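PDB 6IYR: type I modular polyketide synthase, which probably loads an extender acyl unit, such as malonyl from malonyl-coenzyme A, onto an acyl carrier protein during assembly of the polyketide salinomycin. Local coordinates for residues V205-A208 with A212-A215. Residues are numbered along the deposited sequence; the frame is centred on the assembly and turned at random.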
ATOM      1  N   VAL A 205     -11.016   0.165  -4.587  1.00 29.70           N
ATOM      2  CA  VAL A 205     -11.066   1.436  -5.368  1.00 30.93           C
ATOM      3  C   VAL A 205     -10.142   1.407  -6.543  1.00 29.59           C
ATOM      4  O   VAL A 205     -10.550   1.717  -7.634  1.00 31.06           O
ATOM      5  CB  VAL A 205     -10.747   2.648  -4.493  1.00 26.44           C
ATOM      6  CG1 VAL A 205     -10.826   3.964  -5.274  1.00 32.62           C
ATOM      7  CG2 VAL A 205     -11.721   2.661  -3.355  1.00 28.48           C
ATOM      8  N   TRP A 206      -8.931   0.890  -6.370  1.00 26.49           N
ATOM      9  CA  TRP A 206      -8.027   0.763  -7.482  1.00 23.47           C
ATOM     10  C   TRP A 206      -8.644  -0.137  -8.548  1.00 37.71           C
ATOM     11  O   TRP A 206      -8.673   0.208  -9.728  1.00 30.94           O
ATOM     12  CB  TRP A 206      -6.681   0.221  -7.046  1.00 29.85           C
ATOM     13  CG  TRP A 206      -5.705   1.257  -6.500  1.00 31.57           C
ATOM     14  CD1 TRP A 206      -5.455   1.530  -5.184  1.00 28.04           C
ATOM     15  CD2 TRP A 206      -4.851   2.125  -7.253  1.00 30.82           C
ATOM     16  NE1 TRP A 206      -4.467   2.468  -5.072  1.00 27.53           N
ATOM     17  CE2 TRP A 206      -4.116   2.894  -6.324  1.00 31.53           C
ATOM     18  CE3 TRP A 206      -4.646   2.340  -8.615  1.00 30.95           C
ATOM     19  CZ2 TRP A 206      -3.174   3.842  -6.719  1.00 28.10           C
ATOM     20  CZ3 TRP A 206      -3.645   3.227  -9.001  1.00 30.50           C
ATOM     21  CH2 TRP A 206      -2.935   3.968  -8.066  1.00 28.67           C
ATOM     22  N   ARG A 207      -9.241  -1.248  -8.102  1.00 31.19           N
ATOM     23  CA  ARG A 207      -9.901  -2.209  -8.984  1.00 37.89           C
ATOM     24  C   ARG A 207     -11.090  -1.615  -9.726  1.00 34.68           C
ATOM     25  O   ARG A 207     -11.202  -1.756 -10.919  1.00 35.99           O
ATOM     26  CB  ARG A 207     -10.404  -3.402  -8.175  1.00 37.48           C
ATOM     27  CG  ARG A 207      -9.681  -4.707  -8.415  1.00 54.85           C
ATOM     28  CD  ARG A 207     -10.528  -5.893  -7.961  1.00 64.78           C
ATOM     29  NE  ARG A 207     -11.940  -5.528  -7.816  1.00 74.07           N
ATOM     30  CZ  ARG A 207     -12.939  -5.926  -8.604  1.00 64.13           C
ATOM     31  NH1 ARG A 207     -12.730  -6.734  -9.634  1.00 49.78           N
ATOM     32  NH2 ARG A 207     -14.168  -5.505  -8.354  1.00 60.62           N
ATOM     33  N   ALA A 208     -11.952  -0.923  -9.008  1.00 31.31           N
ATOM     34  CA  ALA A 208     -13.095  -0.214  -9.611  1.00 35.41           C
ATOM     35  C   ALA A 208     -12.657   0.833 -10.652  1.00 37.80           C
ATOM     36  O   ALA A 208     -13.397   1.153 -11.587  1.00 43.25           O
ATOM     37  CB  ALA A 208     -13.920   0.439  -8.518  1.00 34.08           C
ATOM     38  N   ALA A 212      -6.684  -3.751 -12.342  1.00 41.34           N
ATOM     39  CA  ALA A 212      -6.829  -5.091 -11.808  1.00 40.89           C
ATOM     40  C   ALA A 212      -5.435  -5.626 -11.433  1.00 32.85           C
ATOM     41  O   ALA A 212      -4.454  -5.396 -12.134  1.00 34.65           O
ATOM     42  CB  ALA A 212      -7.509  -5.982 -12.837  1.00 39.59           C
ATOM     43  N   PRO A 213      -5.303  -6.208 -10.250  1.00 31.78           N
ATOM     44  CA  PRO A 213      -3.929  -6.615  -9.970  1.00 32.00           C
ATOM     45  C   PRO A 213      -3.492  -7.807 -10.795  1.00 28.61           C
ATOM     46  O   PRO A 213      -4.186  -8.799 -10.826  1.00 30.23           O
ATOM     47  CB  PRO A 213      -3.943  -6.961  -8.468  1.00 31.09           C
ATOM     48  CG  PRO A 213      -5.383  -6.932  -8.030  1.00 34.17           C
ATOM     49  CD  PRO A 213      -6.260  -6.590  -9.199  1.00 32.71           C
ATOM     50  N   ALA A 214      -2.241  -7.803 -11.232  1.00 32.60           N
ATOM     51  CA  ALA A 214      -1.620  -9.000 -11.785  1.00 29.79           C
ATOM     52  C   ALA A 214      -1.017  -9.896 -10.711  1.00 31.38           C
ATOM     53  O   ALA A 214      -0.748 -11.083 -10.949  1.00 29.68           O
ATOM     54  CB  ALA A 214      -0.539  -8.626 -12.772  1.00 27.34           C
ATOM     55  N   ALA A 215      -0.752  -9.309  -9.553  1.00 28.02           N
ATOM     56  CA  ALA A 215      -0.309 -10.071  -8.394  1.00 29.43           C
ATOM     57  C   ALA A 215      -0.404  -9.213  -7.131  1.00 32.88           C
ATOM     58  O   ALA A 215      -0.484  -7.976  -7.217  1.00 30.68           O
ATOM     59  CB  ALA A 215       1.121 -10.568  -8.598  1.00 25.69           C
TER
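Arg207 meets Pro213 through aliphatic carbon alone, where helix 188-208 ends and the chain turns back in an alpha-to-beta connection leading to strand 215-218, an outer strand of the parallel sheet in this acyltransferase domain. The closest approach joins Arg207 CG to Pro213 CD, 4.0 Å apart; CG alone rests against the CD corner of the pyrrolidine ring, the two side chains slanting across one another. Ala212 extends the patch through its backbone: its CA stands 4.4 Å from Arg207 CG, while its small side chain adds little, CB being 5.1 Å from the same CG. Proline suits its place because its ring is a compact nonpolar surface and its nitrogen, lacking a hydrogen, asks for no partner. Arginine suits the exposed face of the last helical turn because its CG packs on the loop while Glu204 holds the charged end. Its chi3 is nearly eclipsed (18°), bringing NE back over CB and away from the proline, and NH2 forms a salt bridge with OE2 of Glu204. Trp206, by contrast, carries its indole into the buried side, against helix 431-443, its ring meeting Phe434 with the planes at about 45° and NE1 hydrogen-bonded to Thr423. Beyond the proline, Ala214 bonds through its backbone to Thr128 just before strand 129-132, and Ala215 to Phe130 within it. The backbones come nearest at Arg207 CA and Ala212 CA, 5.1 Å apart.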